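Local coordinates for Asp/Glu-specific dipeptidyl-peptidase (Flavobacterium psychrophilum, PDB 5JXF), which removes dipeptides from the N-terminus of oligopeptides as a serine peptidase of family S46, strictly requiring aspartate or glutamate at the P1 position, at residues A[268-273]-A[672-677]; A[313-318]-A[468-473]; A[401-406]-A[477-482]; A[446-451]-A[509-514]; A[589-594]-A[652-657]. All blocks are in the same frame, centred on the assembly; numbering follows the deposited sequence.

Interaction 1 of 5, residues A[268-273]-A[672-677]; sequences PVSLDG and NLIGLN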
# COMPACT_ATOMS: atom_id res chain seq x y z
N PRO A 268 -12.70 26.42 -23.51
CA PRO A 268 -11.49 26.07 -24.25
C PRO A 268 -10.68 25.10 -23.38
O PRO A 268 -10.83 25.14 -22.16
CB PRO A 268 -10.76 27.41 -24.42
CG PRO A 268 -11.75 28.47 -24.00
CD PRO A 268 -12.66 27.80 -23.01
N VAL A 269 -9.88 24.24 -24.01
CA VAL A 269 -9.09 23.23 -23.33
C VAL A 269 -7.61 23.59 -23.39
O VAL A 269 -7.06 23.75 -24.47
CB VAL A 269 -9.28 21.83 -23.96
CG1 VAL A 269 -8.41 20.82 -23.25
CG2 VAL A 269 -10.75 21.41 -23.90
N SER A 270 -6.99 23.73 -22.23
CA SER A 270 -5.58 24.08 -22.14
C SER A 270 -4.63 22.93 -22.52
O SER A 270 -4.91 21.77 -22.23
CB SER A 270 -5.25 24.55 -20.73
OG SER A 270 -3.85 24.72 -20.58
N LEU A 271 -3.50 23.25 -23.17
CA LEU A 271 -2.45 22.26 -23.47
C LEU A 271 -1.17 22.54 -22.71
O LEU A 271 -0.16 21.90 -22.95
CB LEU A 271 -2.12 22.24 -24.97
CG LEU A 271 -3.07 21.64 -26.00
CD1 LEU A 271 -2.70 22.11 -27.40
CD2 LEU A 271 -3.04 20.14 -25.94
N ASP A 272 -1.21 23.52 -21.80
CA ASP A 272 -0.04 23.98 -21.08
C ASP A 272 0.05 23.35 -19.71
O ASP A 272 0.91 23.72 -18.92
CB ASP A 272 -0.05 25.51 -20.94
CG ASP A 272 0.28 26.22 -22.25
OD1 ASP A 272 0.41 25.53 -23.30
OD2 ASP A 272 0.38 27.47 -22.24
N GLY A 273 -0.88 22.44 -19.42
CA GLY A 273 -0.85 21.66 -18.20
C GLY A 273 -0.98 22.37 -16.86
O GLY A 273 -1.31 23.56 -16.79
N ASN A 672 -9.93 28.33 -18.48
CA ASN A 672 -9.64 27.21 -19.37
C ASN A 672 -9.70 25.87 -18.67
O ASN A 672 -9.25 25.73 -17.53
CB ASN A 672 -8.25 27.39 -20.00
CG ASN A 672 -8.07 28.76 -20.61
OD1 ASN A 672 -8.66 29.07 -21.65
ND2 ASN A 672 -7.27 29.60 -19.97
N LEU A 673 -10.24 24.87 -19.36
CA LEU A 673 -10.31 23.52 -18.83
C LEU A 673 -8.92 22.90 -18.72
O LEU A 673 -8.23 22.76 -19.72
CB LEU A 673 -11.17 22.63 -19.72
CG LEU A 673 -11.48 21.28 -19.07
CD1 LEU A 673 -12.30 21.53 -17.81
CD2 LEU A 673 -12.20 20.32 -20.02
N ILE A 674 -8.55 22.49 -17.50
CA ILE A 674 -7.25 21.84 -17.26
C ILE A 674 -7.37 20.43 -16.65
O ILE A 674 -6.44 19.62 -16.72
CB ILE A 674 -6.37 22.67 -16.33
CG1 ILE A 674 -7.20 23.21 -15.16
CG2 ILE A 674 -5.69 23.78 -17.08
CD1 ILE A 674 -6.36 23.78 -14.01
N GLY A 675 -8.51 20.14 -16.04
CA GLY A 675 -8.75 18.84 -15.43
C GLY A 675 -10.20 18.41 -15.48
O GLY A 675 -11.12 19.23 -15.72
N LEU A 676 -10.41 17.12 -15.28
CA LEU A 676 -11.75 16.54 -15.18
C LEU A 676 -11.89 15.80 -13.86
O LEU A 676 -11.26 14.76 -13.67
CB LEU A 676 -11.99 15.63 -16.37
CG LEU A 676 -13.19 14.69 -16.39
CD1 LEU A 676 -14.50 15.48 -16.45
CD2 LEU A 676 -13.03 13.80 -17.59
N ASN A 677 -12.69 16.34 -12.94
CA ASN A 677 -12.83 15.76 -11.60
C ASN A 677 -13.47 14.39 -11.63
O ASN A 677 -14.36 14.14 -12.43
CB ASN A 677 -13.64 16.68 -10.70
CG ASN A 677 -13.71 16.18 -9.29
OD1 ASN A 677 -12.73 16.25 -8.55
ND2 ASN A 677 -14.89 15.69 -8.89

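Interaction 2 of 5, residues A[313-318]-A[468-473]; sequences REAALK and EQLVAL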
# COMPACT_ATOMS: atom_id res chain seq x y z
N ARG A 313 -22.96 -5.17 2.04
CA ARG A 313 -22.48 -5.01 0.67
C ARG A 313 -21.27 -5.91 0.37
O ARG A 313 -21.10 -6.40 -0.75
CB ARG A 313 -22.12 -3.55 0.39
CG ARG A 313 -23.35 -2.64 0.28
CD ARG A 313 -23.02 -1.21 -0.13
NE ARG A 313 -24.24 -0.41 -0.24
CZ ARG A 313 -24.49 0.46 -1.21
NH1 ARG A 313 -23.59 0.66 -2.17
NH2 ARG A 313 -25.63 1.15 -1.22
N GLU A 314 -20.42 -6.13 1.37
CA GLU A 314 -19.24 -6.96 1.17
C GLU A 314 -19.62 -8.38 0.77
O GLU A 314 -19.04 -8.95 -0.16
CB GLU A 314 -18.37 -6.98 2.44
CG GLU A 314 -17.03 -7.68 2.26
CD GLU A 314 -17.15 -9.19 2.35
OE1 GLU A 314 -18.05 -9.68 3.07
OE2 GLU A 314 -16.36 -9.88 1.67
N ALA A 315 -20.58 -8.96 1.47
CA ALA A 315 -21.05 -10.30 1.15
C ALA A 315 -21.65 -10.33 -0.26
O ALA A 315 -21.34 -11.24 -1.04
CB ALA A 315 -22.06 -10.76 2.18
N ALA A 316 -22.48 -9.34 -0.60
CA ALA A 316 -23.07 -9.26 -1.94
C ALA A 316 -22.03 -9.16 -3.05
O ALA A 316 -22.10 -9.87 -4.06
CB ALA A 316 -24.02 -8.05 -2.03
N LEU A 317 -21.06 -8.27 -2.86
CA LEU A 317 -20.03 -8.05 -3.86
C LEU A 317 -19.12 -9.27 -4.04
O LEU A 317 -18.73 -9.58 -5.16
CB LEU A 317 -19.19 -6.82 -3.48
CG LEU A 317 -19.91 -5.46 -3.53
CD1 LEU A 317 -19.08 -4.41 -2.82
CD2 LEU A 317 -20.19 -5.04 -4.96
N LYS A 318 -18.80 -9.95 -2.95
CA LYS A 318 -17.91 -11.11 -3.05
C LYS A 318 -18.55 -12.15 -3.96
O LYS A 318 -17.90 -12.67 -4.88
CB LYS A 318 -17.60 -11.71 -1.67
N GLU A 468 -28.85 -16.04 -0.73
CA GLU A 468 -28.56 -17.01 0.32
C GLU A 468 -27.64 -16.40 1.37
O GLU A 468 -27.75 -16.72 2.55
CB GLU A 468 -27.97 -18.28 -0.30
CG GLU A 468 -26.89 -18.99 0.49
CD GLU A 468 -26.41 -20.26 -0.22
OE1 GLU A 468 -27.07 -20.68 -1.19
OE2 GLU A 468 -25.39 -20.85 0.21
N GLN A 469 -26.76 -15.49 0.94
CA GLN A 469 -25.80 -14.89 1.86
C GLN A 469 -26.35 -13.69 2.63
O GLN A 469 -25.98 -13.46 3.78
CB GLN A 469 -24.55 -14.49 1.08
CG GLN A 469 -23.42 -13.94 1.92
CD GLN A 469 -22.77 -14.98 2.82
OE1 GLN A 469 -23.23 -15.22 3.94
NE2 GLN A 469 -21.71 -15.60 2.32
N LEU A 470 -27.25 -12.93 2.01
CA LEU A 470 -27.76 -11.70 2.62
C LEU A 470 -28.90 -11.96 3.61
O LEU A 470 -29.02 -11.29 4.64
CB LEU A 470 -28.23 -10.73 1.53
CG LEU A 470 -27.23 -9.64 1.13
CD1 LEU A 470 -25.82 -10.23 0.97
CD2 LEU A 470 -27.69 -9.03 -0.16
N VAL A 471 -29.75 -12.93 3.29
CA VAL A 471 -30.82 -13.32 4.20
C VAL A 471 -30.22 -13.91 5.48
O VAL A 471 -30.75 -13.71 6.57
CB VAL A 471 -31.78 -14.32 3.52
CG1 VAL A 471 -32.78 -14.86 4.52
CG2 VAL A 471 -32.50 -13.64 2.37
N ALA A 472 -29.09 -14.61 5.33
CA ALA A 472 -28.35 -15.11 6.48
C ALA A 472 -27.93 -13.95 7.40
O ALA A 472 -28.08 -14.04 8.61
CB ALA A 472 -27.13 -15.89 6.03
N LEU A 473 -27.43 -12.87 6.81
CA LEU A 473 -26.95 -11.74 7.61
C LEU A 473 -28.08 -11.03 8.36
O LEU A 473 -27.92 -10.67 9.53
CB LEU A 473 -26.20 -10.75 6.73
CG LEU A 473 -24.84 -11.20 6.18
CD1 LEU A 473 -24.38 -10.27 5.04
CD2 LEU A 473 -23.80 -11.27 7.29

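Interaction 3 of 5, residues A[401-406]-A[477-482]; sequences YAVSRD and KAPKEF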
# COMPACT_ATOMS: atom_id res chain seq x y z
N TYR A 401 -34.05 1.13 15.23
CA TYR A 401 -34.89 1.22 14.05
C TYR A 401 -34.03 1.55 12.83
O TYR A 401 -34.14 0.89 11.80
CB TYR A 401 -35.98 2.26 14.24
CG TYR A 401 -36.81 2.00 15.46
CD1 TYR A 401 -37.90 1.14 15.41
CD2 TYR A 401 -36.49 2.58 16.68
CE1 TYR A 401 -38.65 0.88 16.53
CE2 TYR A 401 -37.23 2.32 17.81
CZ TYR A 401 -38.31 1.47 17.73
OH TYR A 401 -39.06 1.22 18.86
N ALA A 402 -33.17 2.55 12.98
CA ALA A 402 -32.29 2.99 11.90
C ALA A 402 -31.44 1.84 11.38
O ALA A 402 -31.31 1.63 10.17
CB ALA A 402 -31.40 4.13 12.37
N VAL A 403 -30.87 1.08 12.31
CA VAL A 403 -30.11 -0.10 11.96
C VAL A 403 -30.97 -1.13 11.22
O VAL A 403 -30.63 -1.56 10.12
CB VAL A 403 -29.50 -0.75 13.22
CG1 VAL A 403 -29.12 -2.20 12.95
CG2 VAL A 403 -28.31 0.05 13.69
N SER A 404 -32.10 -1.50 11.82
CA SER A 404 -33.01 -2.48 11.25
C SER A 404 -33.51 -2.00 9.88
O SER A 404 -33.72 -2.78 8.95
CB SER A 404 -34.17 -2.75 12.21
OG SER A 404 -34.94 -3.88 11.83
N ARG A 405 -33.69 -0.69 9.76
CA ARG A 405 -34.05 -0.09 8.49
C ARG A 405 -32.94 -0.32 7.45
O ARG A 405 -33.21 -0.70 6.31
CB ARG A 405 -34.30 1.40 8.66
CG ARG A 405 -34.88 2.06 7.45
CD ARG A 405 -35.09 3.53 7.73
NE ARG A 405 -35.40 4.27 6.51
CZ ARG A 405 -34.49 4.85 5.73
NH1 ARG A 405 -33.20 4.78 6.04
NH2 ARG A 405 -34.88 5.51 4.65
N ASP A 406 -31.70 -0.08 7.85
CA ASP A 406 -30.56 -0.25 6.96
C ASP A 406 -30.50 -1.67 6.42
O ASP A 406 -30.29 -1.89 5.23
CB ASP A 406 -29.26 0.10 7.66
CG ASP A 406 -29.03 1.59 7.77
OD1 ASP A 406 -29.65 2.35 6.99
OD2 ASP A 406 -28.22 2.00 8.63
N LYS A 477 -27.46 -11.02 12.30
CA LYS A 477 -26.81 -9.81 12.81
C LYS A 477 -27.70 -8.57 12.99
O LYS A 477 -27.28 -7.59 13.61
CB LYS A 477 -25.61 -9.43 11.92
CG LYS A 477 -24.68 -10.59 11.63
CD LYS A 477 -23.21 -10.15 11.60
CE LYS A 477 -22.43 -10.74 12.77
NZ LYS A 477 -21.12 -10.07 13.03
N ALA A 478 -28.92 -8.62 12.46
CA ALA A 478 -29.86 -7.53 12.69
C ALA A 478 -30.40 -7.57 14.13
O ALA A 478 -30.41 -8.63 14.75
CB ALA A 478 -31.00 -7.61 11.70
N PRO A 479 -30.87 -6.42 14.65
CA PRO A 479 -31.48 -6.36 15.98
C PRO A 479 -32.68 -7.29 16.09
O PRO A 479 -33.64 -7.17 15.33
CB PRO A 479 -31.91 -4.89 16.11
CG PRO A 479 -32.01 -4.40 14.71
CD PRO A 479 -30.91 -5.10 13.98
N LYS A 480 -32.61 -8.21 17.04
CA LYS A 480 -33.55 -9.33 17.09
C LYS A 480 -34.98 -8.92 17.48
O LYS A 480 -35.93 -9.61 17.13
CB LYS A 480 -33.02 -10.40 18.05
CG LYS A 480 -33.25 -11.83 17.58
N GLU A 481 -35.13 -7.79 18.17
CA GLU A 481 -36.45 -7.38 18.67
C GLU A 481 -37.39 -6.85 17.57
O GLU A 481 -38.55 -6.53 17.85
CB GLU A 481 -36.31 -6.32 19.77
CG GLU A 481 -35.55 -5.07 19.37
CD GLU A 481 -34.03 -5.22 19.45
OE1 GLU A 481 -33.54 -6.36 19.62
OE2 GLU A 481 -33.33 -4.19 19.34
N PHE A 482 -36.90 -6.76 16.34
CA PHE A 482 -37.75 -6.34 15.22
C PHE A 482 -37.65 -7.32 14.03
O PHE A 482 -38.16 -7.03 12.94
CB PHE A 482 -37.38 -4.93 14.73
CG PHE A 482 -37.34 -3.89 15.82
CD1 PHE A 482 -38.51 -3.45 16.44
CD2 PHE A 482 -36.13 -3.32 16.20
CE1 PHE A 482 -38.46 -2.48 17.43
CE2 PHE A 482 -36.08 -2.34 17.19
CZ PHE A 482 -37.25 -1.93 17.80

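Interaction 4 of 5, residues A[446-451]-A[509-514]; sequences NLIKSQ and ANFKAL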
# COMPACT_ATOMS: atom_id res chain seq x y z
N ASN A 446 -46.49 0.43 -16.48
CA ASN A 446 -45.24 1.17 -16.52
C ASN A 446 -44.12 0.40 -15.82
O ASN A 446 -42.96 0.47 -16.23
CB ASN A 446 -45.42 2.55 -15.88
CG ASN A 446 -44.13 3.36 -15.88
OD1 ASN A 446 -43.37 3.35 -14.91
ND2 ASN A 446 -43.86 4.05 -16.99
N LEU A 447 -44.48 -0.35 -14.78
CA LEU A 447 -43.51 -1.19 -14.08
C LEU A 447 -43.02 -2.33 -14.98
O LEU A 447 -41.84 -2.68 -14.96
CB LEU A 447 -44.10 -1.78 -12.80
CG LEU A 447 -43.22 -2.84 -12.14
CD1 LEU A 447 -41.95 -2.24 -11.55
CD2 LEU A 447 -43.99 -3.63 -11.10
N ILE A 448 -43.94 -2.89 -15.76
CA ILE A 448 -43.60 -3.98 -16.67
C ILE A 448 -42.66 -3.54 -17.79
O ILE A 448 -41.71 -4.25 -18.13
CB ILE A 448 -44.87 -4.60 -17.29
CG1 ILE A 448 -45.75 -5.19 -16.19
CG2 ILE A 448 -44.50 -5.66 -18.32
CD1 ILE A 448 -47.10 -5.68 -16.68
N LYS A 449 -42.91 -2.37 -18.38
CA LYS A 449 -42.06 -1.90 -19.47
C LYS A 449 -40.69 -1.46 -18.94
O LYS A 449 -39.72 -1.38 -19.70
CB LYS A 449 -42.73 -0.75 -20.24
CG LYS A 449 -42.97 0.52 -19.44
N SER A 450 -40.61 -1.20 -17.65
CA SER A 450 -39.35 -0.76 -17.06
C SER A 450 -38.54 -1.94 -16.56
O SER A 450 -37.34 -1.82 -16.31
CB SER A 450 -39.59 0.23 -15.92
OG SER A 450 -40.11 -0.43 -14.79
N GLN A 451 -39.18 -3.09 -16.42
CA GLN A 451 -38.47 -4.29 -15.98
C GLN A 451 -37.77 -4.98 -17.14
O GLN A 451 -37.19 -6.05 -16.98
CB GLN A 451 -39.41 -5.26 -15.28
CG GLN A 451 -39.82 -4.80 -13.89
CD GLN A 451 -38.66 -4.22 -13.10
OE1 GLN A 451 -37.83 -4.95 -12.58
NE2 GLN A 451 -38.61 -2.89 -13.01
N ALA A 509 -40.74 -13.20 -19.05
CA ALA A 509 -41.92 -13.81 -19.64
C ALA A 509 -42.84 -14.26 -18.52
O ALA A 509 -44.06 -14.07 -18.56
CB ALA A 509 -41.54 -14.97 -20.53
N ASN A 510 -42.23 -14.88 -17.51
CA ASN A 510 -42.92 -15.18 -16.27
C ASN A 510 -43.56 -13.91 -15.70
O ASN A 510 -44.78 -13.81 -15.65
CB ASN A 510 -41.95 -15.82 -15.27
CG ASN A 510 -41.80 -17.32 -15.48
OD1 ASN A 510 -42.65 -17.95 -16.12
ND2 ASN A 510 -40.72 -17.90 -14.96
N PHE A 511 -42.73 -12.94 -15.29
CA PHE A 511 -43.20 -11.70 -14.65
C PHE A 511 -44.41 -11.04 -15.33
O PHE A 511 -45.30 -10.54 -14.65
CB PHE A 511 -42.06 -10.69 -14.56
CG PHE A 511 -42.45 -9.37 -13.94
CD1 PHE A 511 -42.63 -9.25 -12.58
CD2 PHE A 511 -42.64 -8.24 -14.73
CE1 PHE A 511 -42.98 -8.03 -12.02
CE2 PHE A 511 -42.99 -7.02 -14.18
CZ PHE A 511 -43.16 -6.92 -12.82
N LYS A 512 -44.43 -11.03 -16.67
CA LYS A 512 -45.57 -10.47 -17.42
C LYS A 512 -46.87 -11.26 -17.17
O LYS A 512 -47.96 -10.68 -17.08
CB LYS A 512 -45.26 -10.45 -18.92
CG LYS A 512 -44.26 -9.39 -19.39
CD LYS A 512 -44.02 -9.57 -20.90
CE LYS A 512 -43.05 -8.54 -21.46
NZ LYS A 512 -42.73 -8.82 -22.89
N ALA A 513 -46.74 -12.58 -17.07
CA ALA A 513 -47.89 -13.46 -16.90
C ALA A 513 -48.53 -13.26 -15.53
O ALA A 513 -49.76 -13.33 -15.38
CB ALA A 513 -47.48 -14.92 -17.08
N LEU A 514 -47.69 -13.00 -14.53
CA LEU A 514 -48.15 -12.76 -13.17
C LEU A 514 -49.00 -11.49 -13.11
O LEU A 514 -49.95 -11.42 -12.32
CB LEU A 514 -46.96 -12.65 -12.22
CG LEU A 514 -47.21 -12.64 -10.72
CD1 LEU A 514 -47.75 -13.99 -10.24
CD2 LEU A 514 -45.93 -12.28 -9.98

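Interaction 5 of 5, residues A[589-594]-A[652-657]; sequences YGKVKG and IGTNHT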
# COMPACT_ATOMS: atom_id res chain seq x y z
N TYR A 589 -13.02 26.04 -5.11
CA TYR A 589 -11.72 26.39 -5.68
C TYR A 589 -10.59 25.99 -4.74
O TYR A 589 -10.82 25.68 -3.57
CB TYR A 589 -11.62 27.88 -5.95
CG TYR A 589 -12.14 28.68 -4.79
CD1 TYR A 589 -13.49 29.03 -4.73
CD2 TYR A 589 -11.31 29.08 -3.75
CE1 TYR A 589 -13.99 29.72 -3.67
CE2 TYR A 589 -11.82 29.80 -2.67
CZ TYR A 589 -13.17 30.12 -2.66
OH TYR A 589 -13.74 30.84 -1.65
N GLY A 590 -9.37 26.06 -5.24
CA GLY A 590 -8.22 25.78 -4.41
C GLY A 590 -7.00 25.75 -5.29
O GLY A 590 -6.87 26.58 -6.20
N LYS A 591 -6.11 24.79 -5.05
CA LYS A 591 -4.90 24.71 -5.83
C LYS A 591 -4.39 23.28 -5.97
O LYS A 591 -4.70 22.41 -5.15
CB LYS A 591 -3.82 25.59 -5.19
CG LYS A 591 -3.46 25.15 -3.78
CD LYS A 591 -2.87 26.28 -2.96
CE LYS A 591 -1.50 26.67 -3.45
NZ LYS A 591 -1.03 27.93 -2.83
N VAL A 592 -3.63 23.04 -7.03
CA VAL A 592 -2.93 21.79 -7.22
C VAL A 592 -1.93 21.61 -6.05
O VAL A 592 -1.01 22.41 -5.87
CB VAL A 592 -2.21 21.76 -8.59
CG1 VAL A 592 -1.45 20.47 -8.76
CG2 VAL A 592 -3.21 21.96 -9.74
N LYS A 593 -2.15 20.59 -5.23
CA LYS A 593 -1.38 20.42 -4.01
C LYS A 593 -1.35 18.96 -3.59
O LYS A 593 -2.40 18.32 -3.47
CB LYS A 593 -1.98 21.26 -2.86
CG LYS A 593 -1.03 21.48 -1.68
CD LYS A 593 0.27 22.06 -2.22
CE LYS A 593 1.00 22.92 -1.24
NZ LYS A 593 1.96 23.77 -2.01
N GLY A 594 -0.16 18.42 -3.33
CA GLY A 594 -0.05 17.08 -2.78
C GLY A 594 -0.46 17.04 -1.32
O GLY A 594 -1.05 17.99 -0.80
N ILE A 652 -4.19 16.31 -8.38
CA ILE A 652 -5.06 16.50 -7.22
C ILE A 652 -4.96 17.92 -6.69
O ILE A 652 -3.92 18.56 -6.83
CB ILE A 652 -4.73 15.53 -6.05
CG1 ILE A 652 -3.21 15.47 -5.79
CG2 ILE A 652 -5.23 14.14 -6.35
CD1 ILE A 652 -2.82 14.67 -4.47
N GLY A 653 -6.03 18.40 -6.08
CA GLY A 653 -6.04 19.71 -5.47
C GLY A 653 -6.87 19.82 -4.21
O GLY A 653 -7.51 18.87 -3.76
N THR A 654 -6.87 21.02 -3.63
CA THR A 654 -7.59 21.27 -2.40
C THR A 654 -9.06 21.69 -2.64
O THR A 654 -9.64 22.38 -1.82
CB THR A 654 -6.89 22.36 -1.59
OG1 THR A 654 -6.81 23.56 -2.37
CG2 THR A 654 -5.47 21.91 -1.23
N ASN A 655 -9.65 21.26 -3.74
CA ASN A 655 -11.06 21.56 -3.98
C ASN A 655 -11.96 20.62 -3.19
O ASN A 655 -11.70 19.43 -3.08
CB ASN A 655 -11.40 21.44 -5.47
CG ASN A 655 -10.46 22.24 -6.35
OD1 ASN A 655 -10.57 23.45 -6.44
ND2 ASN A 655 -9.55 21.54 -7.02
N HIS A 656 -13.04 21.16 -2.64
CA HIS A 656 -13.96 20.36 -1.85
C HIS A 656 -15.07 19.82 -2.73
O HIS A 656 -15.90 20.58 -3.22
CB HIS A 656 -14.53 21.21 -0.71
CG HIS A 656 -15.34 20.44 0.29
ND1 HIS A 656 -16.07 21.05 1.30
CD2 HIS A 656 -15.53 19.11 0.45
CE1 HIS A 656 -16.67 20.13 2.02
NE2 HIS A 656 -16.37 18.94 1.53
N THR A 657 -15.09 18.51 -2.91
CA THR A 657 -16.08 17.82 -3.74
C THR A 657 -16.79 16.69 -3.01
O THR A 657 -16.42 16.34 -1.90
CB THR A 657 -15.42 17.22 -5.00
OG1 THR A 657 -14.33 16.39 -4.61
CG2 THR A 657 -14.91 18.32 -5.93

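Interaction 1 of 5, residues A[268-273]-A[672-677]
Leu673 is held through both polar atoms of its backbone: its N-H bonds to Pro268 O (2.9 Å), while its carbonyl O takes the N-H of Ser270, with Ser270 N 3.0 Å away. The two bonds straddle Val269 and make a single parallel beta bridge between Val269 and Leu673. Side chains close in lightly around it. The Pro268 ring meets Asn672 at about a right angle, its CB 3.9 Å from Asn672 OD1. Ser270 lays its CB 3.8 Å from the CG2 methyl of Ile674, and Val269 CG2 approaches Leu673 CD2.

One step further out, the Ser270 hydroxyl swings anti to its own N (chi1 172°) and accepts from Asp272 N at 3.1 Å, an ST turn at the end of the short strand. With a glycine here CB and OG are gone, which is likely to leave the Asp272 N-H without its acceptor and a gap beside Ile674. The Asp272 carboxylate is bonded by His727 ND1 and the backbone N of Lys729. Ile674 and Gly675 form a classic beta bulge opposite Ala666. Val269 also bonds through its backbone to Lys724 and Val726, bringing in the parallel strand 725-726, and helix 703-713 packs Met703 against both Val269 and Leu673.

Interaction 2 of 5, residues A[313-318]-A[468-473]
Ala315 points its methyl toward helix 460-477, and three side chains of that helix converge on it. Gln469 arrives from one side with its aliphatic part: CG stands 3.5 Å from Ala315 CB, swung there because it lies anti to the backbone N (chi1 -176°). The chain then bends at chi2, so the amide stands farther from the methyl than CG does. Leu473 comes in one turn along, placing its CD1 branch 3.7 Å from Ala315 CB.

Leu470 reaches in between the two alanines. Its CD1 is 4.0 Å from Ala315 CB and 4.1 Å from Ala316 CB, and the same methyl comes within 3.8 Å of Ala316 N, so it lies against the helix backbone itself.

The two helices run antiparallel, at 166° between their directions, with short-segment axes 9.3 Å apart, and belong to the largely helical part of this S46 peptidase, distinct from the beta-sheet part that carries the probable charge-relay residues. The join is apolar and modest in area. Helix 386-415 supports it from a third direction, with Val411 and Asn415 against Leu470 and Asn415 also on Ala316. Ile312, one turn before Ala316, adds to the cover over Leu470. Arg313 leaves on the far side of its helix, where its NE forms a salt bridge with Glu410 and NH1 bonds to Val341 O.

Interaction 3 of 5, residues A[401-406]-A[477-482]
Phe482 lies along the surface of helix 386-415, beginning at CB, 3.9 Å from Ser404 OG, a van der Waals neighbour. CG sits anti to the carbonyl carbon (chi1 -52°), which carries the ring along the helix towards Tyr401, with Ser404 CB meeting it obliquely. At the far end CE1 comes to 3.5 Å from Tyr401 CE1. CZ, the tip, presses closest, 3.4 Å from Tyr401 CE1, and CE2 overhangs one face of the tyrosine ring, offset toward its rim. Ring centroids are 4.7 Å apart with planes at 40°, an oblique pairing. Tyr401 CD1 covers one face of the Phe482 ring; over the opposite face lies Glu481 CG, 3.5 Å above the plane, so the ring is sandwiched between the tyrosine and an aliphatic part of its own neighbour.

This is a helix flank covered by the linker that leaves helix 460-477, within the helical part of the peptidase. Residues 480-482 make a short 3-10 turn there, with a weak backbone bond from Phe482 N to Pro479 O.

Pro479 supplies the second point of touch. Its CG rests 3.7 Å from Ser404 CB, and its CD meets Val403 CG1 at 3.6 Å, the valine branch that stands anti to the backbone N. Pro400 of the same helix and Ile546 also touch Phe482, while its carbonyl O accepts from Asn541 ND2. Tyr401 also packs on Arg549 and Tyr550 of helix 547-571.

Interaction 4 of 5, residues A[446-451]-A[509-514]
Leu447, whose side chain touches Phe511, has a carbonyl O gripped near the end of its helix: Ser450 OG donates to Leu447 O at 2.8 Å, from above the carbonyl plane, and the N-H groups of Ser450 and Gln451 add weak bonds to the same oxygen. The setting is an antiparallel helix pair, 437-450 against 508-514, with directions 176° apart and short-segment axes 10.7 Å from each other.

Phe511 bridges the space between them. Its CG is anti to the backbone N (chi1 179°), which throws the ring straight across. Leu447 CD2 meets the ring at its edge, near the plane, 3.8 Å from CZ. Ile448 CG1 and Gln451 CG approach obliquely, each 3.9 Å from Phe511 CE2. Leu421 of helix 417-435 touches both Phe511 and Gln451. Cutting Phe511 back to an alanine removes the whole ring and is likely to open a gap among Leu447, Ile448 and Gln451, leaving the glutamine chain freer to turn. The Ile448 O is bonded by the OH of Tyr508. Lys512, exposed, runs out extended, and its CG lies 3.9 Å from Ile448 CG2.

Interaction 5 of 5, residues A[589-594]-A[652-657]
Thr654 and Ile652, on either side of Gly653, bury the most surface here, with Lys593 next. Thr654 uses two atoms on Lys591: its N-H bonds to Lys591 O at 3.0 Å, and its OG1 accepts from Lys591 N, also at 3.0 Å. The hydroxyl gets there by sitting between the backbone N and the carbonyl carbon (chi1 58°). Its methyl, CG2, turns instead to Lys593 CB, 3.9 Å off.

Ile652 presents its carbonyl O to Lys593 N (3.1 Å), and Val592 CA makes a C-H contact with the same oxygen at 3.4 Å. The end of the isoleucine reaches on, its CD1 4.0 Å from Gly594 CA. The bonds flank Val592 and Gly653, an antiparallel non-hydrogen-bonded pair whose CA atoms are only 4.1 Å apart. Glycine suits this closeness, since a CB on Gly653 would run into Lys591 O. Separately, a CB on Gly590 would collide with Thr654 OG1.

Strands 586-591 and 648-653 lie far apart in the order of one antiparallel sheet, so their meeting suggests the curling of a chymotrypsin-like barrel. Asn655 ND2 bonds to Thr280 OG1 and Asn698 OD1, and Lys593 NZ is held by Asp277. Thr657, two residues after Asn655, lines the pocket of the bound aspartate. A hydroxyl thus does the work of a main-chain carbonyl, leaving the Lys591 N-H satisfied beside the single bridge.

In the fold
Interactions 1 and 5 reach the same antiparallel sheet, their centres about 15 Å apart, and they touch where Asn677 ND2 packs 4.0 Å from Thr657 CG2. Interaction 5 reaches the pocket, since Thr657 touches the bound aspartate, and the Ile652 side chain is about 8 Å from that of Arg680, the probable reader of the acidic P1 side chain; interaction 1 lies farther off. In the helical part, the centres of interactions 2 and 3 are about 16 Å apart: interaction 3 uses the loop that leaves helix 460-477, the helix of interaction 2. The centres of interactions 2 and 4 are about 27 Å apart. The Ala316 side chain is about 14 Å from the bound arginine.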